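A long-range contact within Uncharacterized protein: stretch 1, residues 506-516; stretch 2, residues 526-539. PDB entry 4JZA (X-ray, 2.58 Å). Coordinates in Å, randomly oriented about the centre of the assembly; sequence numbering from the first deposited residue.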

# COMPACT_ATOMS: atom_id res chain seq x y z
N ASP A 506 22.32 -13.96 -32.18
CA ASP A 506 23.78 -13.87 -32.09
C ASP A 506 24.16 -12.92 -30.96
O ASP A 506 24.97 -13.25 -30.09
CB ASP A 506 24.40 -13.37 -33.42
CG ASP A 506 24.23 -14.37 -34.58
OD1 ASP A 506 24.19 -15.58 -34.31
OD2 ASP A 506 24.09 -13.92 -35.75
N GLN A 507 23.57 -11.74 -30.99
CA GLN A 507 23.77 -10.74 -29.95
C GLN A 507 23.47 -11.25 -28.54
O GLN A 507 24.26 -11.06 -27.64
CB GLN A 507 22.93 -9.50 -30.26
CG GLN A 507 23.66 -8.51 -31.12
CD GLN A 507 25.06 -8.23 -30.54
OE1 GLN A 507 26.03 -8.22 -31.28
NE2 GLN A 507 25.16 -8.02 -29.23
N TYR A 508 22.34 -11.91 -28.36
CA TYR A 508 21.95 -12.43 -27.05
C TYR A 508 22.95 -13.46 -26.55
O TYR A 508 23.28 -13.47 -25.37
CB TYR A 508 20.56 -13.06 -27.13
CG TYR A 508 19.99 -13.59 -25.81
CD1 TYR A 508 19.60 -12.73 -24.82
CD2 TYR A 508 19.82 -14.95 -25.60
CE1 TYR A 508 19.08 -13.20 -23.63
CE2 TYR A 508 19.28 -15.42 -24.43
CZ TYR A 508 18.90 -14.54 -23.44
OH TYR A 508 18.35 -15.01 -22.26
N GLN A 509 23.41 -14.36 -27.43
CA GLN A 509 24.44 -15.32 -27.08
C GLN A 509 25.68 -14.58 -26.61
O GLN A 509 26.30 -14.93 -25.60
CB GLN A 509 24.78 -16.13 -28.31
CG GLN A 509 25.85 -17.19 -28.12
CD GLN A 509 25.22 -18.55 -27.94
OE1 GLN A 509 24.63 -19.11 -28.89
NE2 GLN A 509 25.32 -19.09 -26.71
N SER A 510 26.05 -13.55 -27.36
CA SER A 510 27.28 -12.78 -27.08
C SER A 510 27.28 -12.03 -25.75
O SER A 510 28.23 -12.03 -24.99
CB SER A 510 27.51 -11.79 -28.22
OG SER A 510 28.63 -10.98 -27.96
N VAL A 511 26.19 -11.34 -25.48
CA VAL A 511 26.03 -10.63 -24.24
C VAL A 511 26.01 -11.62 -23.06
O VAL A 511 26.68 -11.43 -22.07
CB VAL A 511 24.77 -9.75 -24.31
CG1 VAL A 511 24.52 -9.11 -22.99
CG2 VAL A 511 24.95 -8.68 -25.38
N LEU A 512 25.25 -12.68 -23.17
CA LEU A 512 25.26 -13.73 -22.16
C LEU A 512 26.67 -14.20 -21.83
O LEU A 512 27.02 -14.33 -20.66
CB LEU A 512 24.48 -14.93 -22.67
CG LEU A 512 23.58 -15.63 -21.68
CD1 LEU A 512 22.15 -15.36 -22.11
CD2 LEU A 512 23.83 -17.13 -21.73
N GLU A 513 27.49 -14.45 -22.87
CA GLU A 513 28.86 -14.99 -22.69
C GLU A 513 29.88 -13.96 -22.18
O GLU A 513 30.88 -14.33 -21.55
CB GLU A 513 29.37 -15.66 -23.98
CG GLU A 513 28.83 -17.07 -24.21
CD GLU A 513 29.35 -17.70 -25.50
OE1 GLU A 513 30.44 -17.30 -25.97
OE2 GLU A 513 28.65 -18.57 -26.07
N SER A 514 29.59 -12.68 -22.43
CA SER A 514 30.48 -11.58 -22.09
C SER A 514 30.90 -11.55 -20.63
O SER A 514 31.90 -10.91 -20.30
CB SER A 514 29.82 -10.26 -22.41
OG SER A 514 28.84 -10.00 -21.43
N ALA A 515 30.14 -12.21 -19.76
CA ALA A 515 30.49 -12.33 -18.34
C ALA A 515 31.71 -13.22 -18.04
O ALA A 515 32.38 -13.02 -17.03
CB ALA A 515 29.28 -12.83 -17.54
N LEU A 516 32.01 -14.20 -18.89
CA LEU A 516 33.04 -15.19 -18.59
C LEU A 516 34.42 -14.56 -18.61
O LEU A 516 35.23 -14.82 -17.71
CB LEU A 516 32.95 -16.35 -19.56
CG LEU A 516 31.62 -17.10 -19.43
CD1 LEU A 516 31.45 -18.14 -20.54
CD2 LEU A 516 31.49 -17.74 -18.05
N GLY A 526 24.43 -2.75 -17.42
CA GLY A 526 24.10 -2.70 -18.83
C GLY A 526 23.90 -4.05 -19.44
O GLY A 526 23.03 -4.24 -20.33
N ARG A 527 24.68 -5.01 -18.97
CA ARG A 527 24.57 -6.33 -19.51
C ARG A 527 23.15 -6.81 -19.25
O ARG A 527 22.49 -7.34 -20.17
CB ARG A 527 25.58 -7.28 -18.91
CG ARG A 527 25.36 -8.74 -19.28
CD ARG A 527 26.60 -9.58 -18.98
NE ARG A 527 26.33 -11.00 -19.10
CZ ARG A 527 25.74 -11.75 -18.18
NH1 ARG A 527 25.33 -11.23 -17.02
NH2 ARG A 527 25.54 -13.05 -18.42
N GLU A 528 22.67 -6.60 -18.01
CA GLU A 528 21.31 -6.98 -17.65
C GLU A 528 20.20 -6.35 -18.51
O GLU A 528 19.21 -6.99 -18.80
CB GLU A 528 21.03 -6.65 -16.19
CG GLU A 528 21.86 -7.46 -15.23
CD GLU A 528 21.67 -8.96 -15.33
OE1 GLU A 528 20.58 -9.44 -15.57
OE2 GLU A 528 22.60 -9.71 -15.12
N LEU A 529 20.35 -5.09 -18.86
CA LEU A 529 19.34 -4.40 -19.57
C LEU A 529 19.33 -4.93 -20.97
O LEU A 529 18.25 -5.06 -21.57
CB LEU A 529 19.60 -2.91 -19.57
CG LEU A 529 19.50 -2.23 -18.21
CD1 LEU A 529 19.88 -0.77 -18.38
CD2 LEU A 529 18.11 -2.31 -17.63
N PHE A 530 20.53 -5.23 -21.48
CA PHE A 530 20.65 -5.84 -22.80
C PHE A 530 20.11 -7.26 -22.84
O PHE A 530 19.38 -7.62 -23.77
CB PHE A 530 22.08 -5.81 -23.32
CG PHE A 530 22.40 -4.59 -24.10
CD1 PHE A 530 21.99 -4.49 -25.39
CD2 PHE A 530 23.08 -3.54 -23.53
CE1 PHE A 530 22.27 -3.35 -26.11
CE2 PHE A 530 23.38 -2.40 -24.24
CZ PHE A 530 22.97 -2.31 -25.55
N LEU A 531 20.43 -8.07 -21.85
CA LEU A 531 19.82 -9.38 -21.79
C LEU A 531 18.34 -9.26 -21.74
O LEU A 531 17.70 -9.96 -22.48
CB LEU A 531 20.28 -10.14 -20.58
CG LEU A 531 21.75 -10.52 -20.63
CD1 LEU A 531 22.05 -11.16 -19.31
CD2 LEU A 531 22.07 -11.47 -21.79
N SER A 532 17.77 -8.37 -20.91
CA SER A 532 16.31 -8.33 -20.76
C SER A 532 15.67 -7.76 -22.05
O SER A 532 14.66 -8.28 -22.53
CB SER A 532 15.87 -7.64 -19.43
OG SER A 532 16.01 -6.24 -19.45
N SER A 533 16.31 -6.78 -22.67
CA SER A 533 15.75 -6.16 -23.88
C SER A 533 15.78 -7.13 -25.03
O SER A 533 14.84 -7.18 -25.81
CB SER A 533 16.48 -4.86 -24.26
OG SER A 533 16.08 -3.75 -23.47
N LEU A 534 16.86 -7.92 -25.14
CA LEU A 534 17.00 -8.84 -26.30
C LEU A 534 15.95 -9.96 -26.22
O LEU A 534 15.27 -10.20 -27.18
CB LEU A 534 18.44 -9.40 -26.42
CG LEU A 534 19.45 -8.34 -26.89
CD1 LEU A 534 20.85 -8.85 -26.68
CD2 LEU A 534 19.27 -7.91 -28.33
N GLU A 535 15.77 -10.56 -25.04
CA GLU A 535 14.69 -11.49 -24.81
C GLU A 535 13.37 -10.93 -25.29
O GLU A 535 12.61 -11.65 -25.92
CB GLU A 535 14.57 -11.83 -23.35
CG GLU A 535 15.75 -12.62 -22.85
CD GLU A 535 15.73 -12.87 -21.34
OE1 GLU A 535 14.77 -12.49 -20.60
OE2 GLU A 535 16.74 -13.46 -20.89
N GLN A 536 13.09 -9.65 -25.01
CA GLN A 536 11.79 -9.08 -25.40
C GLN A 536 11.78 -8.89 -26.88
O GLN A 536 10.75 -9.05 -27.51
CB GLN A 536 11.50 -7.73 -24.77
CG GLN A 536 11.36 -7.77 -23.27
CD GLN A 536 10.03 -8.23 -22.82
OE1 GLN A 536 9.13 -8.41 -23.63
NE2 GLN A 536 9.89 -8.44 -21.51
N LEU A 537 12.91 -8.48 -27.44
CA LEU A 537 12.96 -8.22 -28.87
C LEU A 537 12.85 -9.54 -29.64
O LEU A 537 12.19 -9.60 -30.67
CB LEU A 537 14.23 -7.48 -29.23
CG LEU A 537 14.23 -5.99 -28.85
CD1 LEU A 537 15.64 -5.46 -29.05
CD2 LEU A 537 13.23 -5.07 -29.58
N ILE A 538 13.43 -10.60 -29.10
CA ILE A 538 13.28 -11.91 -29.68
C ILE A 538 11.82 -12.32 -29.72
O ILE A 538 11.30 -12.63 -30.79
CB ILE A 538 14.14 -12.94 -28.94
CG1 ILE A 538 15.62 -12.69 -29.29
CG2 ILE A 538 13.80 -14.37 -29.35
CD1 ILE A 538 16.59 -13.25 -28.25
N ILE A 539 11.15 -12.31 -28.58
CA ILE A 539 9.73 -12.64 -28.52
C ILE A 539 8.94 -11.76 -29.48
O ILE A 539 8.09 -12.26 -30.22
CB ILE A 539 9.18 -12.51 -27.09
CG1 ILE A 539 9.83 -13.56 -26.17
CG2 ILE A 539 7.68 -12.75 -27.04
CD1 ILE A 539 9.71 -15.00 -26.62

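The two stretches pack as a pair of nearly antiparallel helices. The axes of helix 506-513 and helix 526-539 make an angle of 153° between their N-to-C directions and approach to 9.7 Å, a spacing that lets side chains interleave. The register follows from the shortest CA-CA separations: the CA atoms of Y508 and L534 lie 6.2 Å apart, and those of V511 and R527 lie 6.6 Å apart, so advancing along the first helix means moving back along the second. Beyond E513, residues 514-516 keep helical phi/psi values without the regular bonding pattern. Together the stretches bury 539 Å², counting both sides.

The apolar packing is organised around two knobs from stretch 1. V511 points its CA-to-CB bond toward the second helix and sits in a hole formed by R527, F530, L531 and L534. Its CG1 lies 3.6 Å from L531 CD2 and 4.1 Å from F530 CB, while its CG2 is 4.3 Å from L534 CD1; with chi1 in the t well, the two methyls reach different walls of the hole. One turn earlier, Y508 fills the hole between L531, L534, E535 and I538. Its CA-to-CB bond runs sideways, but the t rotamer carries the ring to the neighbouring helix, where Y508 CE1 is 3.9 Å from L531 CD2 and Y508 CD1 is 3.9 Å from L534 CB. The ring makes no facial stack here: L534 CB and I538 CD1 approach obliquely, and the carbonyl oxygen of L531 lies at the ring edge, 3.7 Å from Y508 CE1. L531 also serves L512, whose CD1 is 3.9 Å from L531 CD2, although the CA-to-CB bond of L512 points away from the second helix.

The polar contacts lie at two separate places along this apolar seam. At the Y508 end, the phenol donates a hydrogen bond from Y508 OH to E535 OE2 at 2.6 Å. This short bond gives the far end of the tyrosine a charged acceptor while its ring remains among aliphatic groups.

At the other end, R527 binds the C-terminal part of stretch 1 through backbone carbonyls. Its extended chain, with chi1 to chi3 all t, delivers R527 NE to V511 O at 3.0 Å and R527 NH2 to L512 O at 3.0 Å; the N-H...acceptor angles are 148° and 160°. Both oxygens lie near the guanidinium plane, where its N-H groups are directed. These carbonyls are available because the regular i to i+4 backbone bonding lapses here: neither A515 N nor L516 N bonds to V511 O or L512 O. V511 O is nevertheless shared, since S514 OG donates to it at 2.7 Å and S514 N makes a weak bond to it at 3.2 Å. A515 covers one guanidinium face, with its CB 3.8 Å from R527 CZ, so the same arginine meets polar groups at its edge and a methyl over its plane.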